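Local atomic coordinates of kelch domain-containing protein (PDB entry 5C86), a protein that probably oxidises alcohols as a copper-dependent fungal oxidase related to galactose oxidase and glyoxal oxidase, with its metal absent in this form. Residues A[428-436]-A[447-457]. Numbering follows the deposited sequence.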
loop_
_atom_site.group_PDB
_atom_site.type_symbol
_atom_site.label_atom_id
_atom_site.label_comp_id
_atom_site.label_asym_id
_atom_site.label_seq_id
_atom_site.Cartn_x
_atom_site.Cartn_y
_atom_site.Cartn_z
ATOM N N ASP A 428 -4.044 0.409 -1.621
ATOM C CA ASP A 428 -4.271 -0.654 -2.568
ATOM C C ASP A 428 -4.061 -2.052 -1.989
ATOM O O ASP A 428 -4.563 -3.025 -2.554
ATOM C CB ASP A 428 -3.362 -0.499 -3.769
ATOM C CG ASP A 428 -3.813 0.567 -4.751
ATOM O OD1 ASP A 428 -4.936 0.533 -5.341
ATOM O OD2 ASP A 428 -3.006 1.527 -4.893
ATOM N N GLN A 429 -3.219 -2.176 -0.948
ATOM C CA GLN A 429 -2.928 -3.489 -0.442
ATOM C C GLN A 429 -4.060 -3.988 0.499
ATOM O O GLN A 429 -4.398 -3.335 1.413
ATOM C CB GLN A 429 -1.568 -3.595 0.269
ATOM C CG GLN A 429 -1.467 -2.878 1.516
ATOM C CD GLN A 429 -0.133 -3.191 2.323
ATOM O OE1 GLN A 429 0.524 -4.267 2.263
ATOM N NE2 GLN A 429 0.213 -2.241 3.076
ATOM N N ARG A 430 -4.482 -5.192 0.245
ATOM C CA ARG A 430 -5.315 -5.943 1.155
ATOM C C ARG A 430 -5.141 -7.388 0.894
ATOM O O ARG A 430 -4.817 -7.820 -0.216
ATOM C CB ARG A 430 -6.792 -5.530 0.976
ATOM C CG ARG A 430 -7.377 -5.764 -0.393
ATOM C CD ARG A 430 -8.871 -5.482 -0.463
ATOM N NE ARG A 430 -9.119 -4.070 -0.147
ATOM C CZ ARG A 430 -10.251 -3.561 0.385
ATOM N NH1 ARG A 430 -11.366 -4.335 0.552
ATOM N NH2 ARG A 430 -10.276 -2.274 0.662
ATOM N N ARG A 431 -5.399 -8.182 1.903
ATOM C CA ARG A 431 -5.323 -9.632 1.808
ATOM C C ARG A 431 -6.701 -10.284 2.053
ATOM O O ARG A 431 -7.408 -9.905 2.985
ATOM C CB ARG A 431 -4.411 -10.191 2.864
ATOM C CG ARG A 431 -4.453 -11.699 3.040
ATOM C CD ARG A 431 -3.367 -12.173 4.014
ATOM N NE ARG A 431 -3.517 -13.601 4.409
ATOM C CZ ARG A 431 -4.374 -14.042 5.300
ATOM N NH1 ARG A 431 -5.149 -13.210 5.983
ATOM N NH2 ARG A 431 -4.401 -15.316 5.576
ATOM N N ILE A 432 -7.015 -11.238 1.221
ATOM C CA ILE A 432 -8.179 -12.105 1.287
ATOM C C ILE A 432 -7.692 -13.539 1.446
ATOM O O ILE A 432 -7.115 -14.096 0.530
ATOM C CB ILE A 432 -9.012 -11.920 0.024
ATOM C CG1 ILE A 432 -9.600 -10.483 0.033
ATOM C CG2 ILE A 432 -10.077 -13.053 -0.140
ATOM C CD1 ILE A 432 -10.119 -10.098 -1.348
ATOM N N PRO A 433 -7.944 -14.174 2.584
ATOM C CA PRO A 433 -7.662 -15.619 2.671
ATOM C C PRO A 433 -8.667 -16.377 1.876
ATOM O O PRO A 433 -9.794 -15.914 1.676
ATOM C CB PRO A 433 -7.826 -15.935 4.146
ATOM C CG PRO A 433 -8.749 -14.923 4.638
ATOM C CD PRO A 433 -8.607 -13.684 3.788
ATOM N N LEU A 434 -8.253 -17.522 1.329
ATOM C CA LEU A 434 -9.146 -18.327 0.496
ATOM C C LEU A 434 -9.052 -19.788 0.879
ATOM O O LEU A 434 -8.003 -20.314 0.911
ATOM C CB LEU A 434 -8.774 -18.222 -0.971
ATOM C CG LEU A 434 -8.782 -16.823 -1.620
ATOM C CD1 LEU A 434 -8.036 -16.876 -2.919
ATOM C CD2 LEU A 434 -10.181 -16.412 -1.941
ATOM N N ASP A 435 -10.197 -20.422 1.113
ATOM C CA ASP A 435 -10.206 -21.873 1.407
ATOM C C ASP A 435 -10.353 -22.624 0.084
ATOM O O ASP A 435 -11.233 -22.282 -0.684
ATOM C CB ASP A 435 -11.481 -22.180 2.200
ATOM C CG ASP A 435 -11.552 -21.560 3.592
ATOM O OD1 ASP A 435 -10.492 -21.453 4.224
ATOM O OD2 ASP A 435 -12.724 -21.296 4.081
ATOM N N GLY A 436 -9.540 -23.631 -0.210
ATOM C CA GLY A 436 -9.606 -24.385 -1.425
ATOM C C GLY A 436 -10.188 -25.783 -1.257
ATOM O O GLY A 436 -9.834 -26.474 -0.321
ATOM N N VAL A 447 -10.935 -22.453 -5.440
ATOM C CA VAL A 447 -11.316 -21.362 -4.548
ATOM C C VAL A 447 -12.399 -20.551 -5.215
ATOM O O VAL A 447 -12.598 -20.631 -6.436
ATOM C CB VAL A 447 -10.101 -20.419 -4.237
ATOM C CG1 VAL A 447 -9.029 -21.166 -3.501
ATOM C CG2 VAL A 447 -9.549 -19.694 -5.485
ATOM N N ASN A 448 -13.065 -19.707 -4.433
ATOM C CA ASN A 448 -13.919 -18.724 -5.070
ATOM C C ASN A 448 -13.487 -17.340 -4.590
ATOM O O ASN A 448 -13.280 -17.086 -3.397
ATOM C CB ASN A 448 -15.389 -18.883 -4.650
ATOM C CG ASN A 448 -16.074 -20.101 -5.163
ATOM O OD1 ASN A 448 -15.579 -20.880 -6.013
ATOM N ND2 ASN A 448 -17.302 -20.245 -4.690
ATOM N N VAL A 449 -13.520 -16.401 -5.516
ATOM C CA VAL A 449 -13.315 -14.992 -5.166
ATOM C C VAL A 449 -14.497 -14.512 -4.313
ATOM O O VAL A 449 -15.595 -14.892 -4.674
ATOM C CB VAL A 449 -13.199 -14.157 -6.403
ATOM C CG1 VAL A 449 -13.128 -12.686 -6.062
ATOM C CG2 VAL A 449 -11.958 -14.562 -7.171
ATOM N N PRO A 450 -14.292 -13.712 -3.268
ATOM C CA PRO A 450 -15.397 -13.194 -2.521
ATOM C C PRO A 450 -16.475 -12.552 -3.435
ATOM O O PRO A 450 -16.197 -11.934 -4.425
ATOM C CB PRO A 450 -14.763 -12.118 -1.658
ATOM C CG PRO A 450 -13.360 -12.669 -1.405
ATOM C CD PRO A 450 -12.996 -13.327 -2.662
ATOM N N ASN A 451 -17.757 -12.743 -3.015
ATOM C CA ASN A 451 -18.792 -12.109 -3.792
ATOM C C ASN A 451 -18.972 -10.633 -3.650
ATOM O O ASN A 451 -19.550 -10.004 -4.543
ATOM C CB ASN A 451 -20.096 -12.799 -3.411
ATOM C CG ASN A 451 -20.419 -13.908 -4.329
ATOM O OD1 ASN A 451 -20.616 -13.724 -5.545
ATOM N ND2 ASN A 451 -20.503 -15.122 -3.739
ATOM N N ASP A 452 -18.453 -10.013 -2.622
ATOM C CA ASP A 452 -18.694 -8.620 -2.368
ATOM C C ASP A 452 -17.478 -7.828 -2.890
ATOM O O ASP A 452 -16.321 -8.043 -2.438
ATOM C CB ASP A 452 -18.809 -8.412 -0.850
ATOM C CG ASP A 452 -19.468 -7.097 -0.495
ATOM O OD1 ASP A 452 -19.116 -6.063 -1.064
ATOM O OD2 ASP A 452 -20.397 -7.143 0.373
ATOM N N TYR A 453 -17.748 -6.899 -3.793
ATOM C CA TYR A 453 -16.707 -6.049 -4.338
ATOM C C TYR A 453 -16.129 -5.097 -3.324
ATOM O O TYR A 453 -15.075 -4.523 -3.644
ATOM C CB TYR A 453 -17.161 -5.267 -5.574
ATOM C CG TYR A 453 -17.234 -6.100 -6.817
ATOM C CD1 TYR A 453 -16.141 -6.472 -7.548
ATOM C CD2 TYR A 453 -18.486 -6.525 -7.312
ATOM C CE1 TYR A 453 -16.229 -7.245 -8.678
ATOM C CE2 TYR A 453 -18.549 -7.268 -8.463
ATOM C CZ TYR A 453 -17.479 -7.619 -9.156
ATOM O OH TYR A 453 -17.510 -8.435 -10.275
ATOM N N GLY A 454 -16.753 -4.917 -2.164
ATOM C CA GLY A 454 -16.165 -4.150 -1.089
ATOM C C GLY A 454 -15.062 -4.854 -0.379
ATOM O O GLY A 454 -14.244 -4.230 0.273
ATOM N N VAL A 455 -15.051 -6.188 -0.533
ATOM C CA VAL A 455 -14.041 -7.075 -0.041
ATOM C C VAL A 455 -12.986 -7.271 -1.145
ATOM O O VAL A 455 -11.832 -6.831 -0.995
ATOM C CB VAL A 455 -14.624 -8.416 0.411
ATOM C CG1 VAL A 455 -13.505 -9.429 0.739
ATOM C CG2 VAL A 455 -15.536 -8.193 1.620
ATOM N N ALA A 456 -13.399 -7.808 -2.297
ATOM C CA ALA A 456 -12.551 -8.021 -3.435
ATOM C C ALA A 456 -12.665 -6.822 -4.329
ATOM O O ALA A 456 -13.359 -6.780 -5.367
ATOM C CB ALA A 456 -13.001 -9.268 -4.152
ATOM N N ILE A 457 -12.000 -5.758 -3.907
ATOM C CA ILE A 457 -11.903 -4.544 -4.737
ATOM C C ILE A 457 -11.362 -4.943 -6.124
ATOM O O ILE A 457 -10.415 -5.679 -6.228
ATOM C CB ILE A 457 -10.974 -3.510 -4.065
ATOM C CG1 ILE A 457 -11.466 -3.031 -2.687
ATOM C CG2 ILE A 457 -10.730 -2.366 -5.023
ATOM C CD1 ILE A 457 -12.788 -2.262 -2.720
HETATM O O HOH W 1 -12.392 -19.948 -1.649
#
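R430 donates through NH1 to two successive carbonyls of segment 447-457. The bond from R430 NH1 to V455 O is the straighter (3.0 Å, N-H...O 152°), with the acceptor somewhat out of the guanidinium plane; that to G454 O is weak, its angle only 127°. A bend at chi3 (62°) turns the group toward these carbonyls, while NH2 bonds to S183 O in the propeller part of the chain. I457 crosses the arginine side chain at about a right angle and sets CG1 over the centre of one guanidinium face, 3.3 Å above its plane. On the acceptor side, the turn is shaped by D452: OD1 takes the N-H of G454 (2.8 Å), an Asx turn, and D452 O accepts from both V455 N and A456 N. This turn follows a beta hairpin, strands 431-438 and 444-448, in the galactose oxidase-like Early set domain. Apolar contacts fill the interval between hairpin and turn. I432 splits its branches: CG2 meets P450 CG at 3.5 Å, whereas CD1 reaches V455 CG1 and A456 CB. L434 CB packs on V447 CG1 (3.9 Å). Where the strands diverge, one water bridges them, donating to D435 O (2.8 Å) and accepting from N448 N.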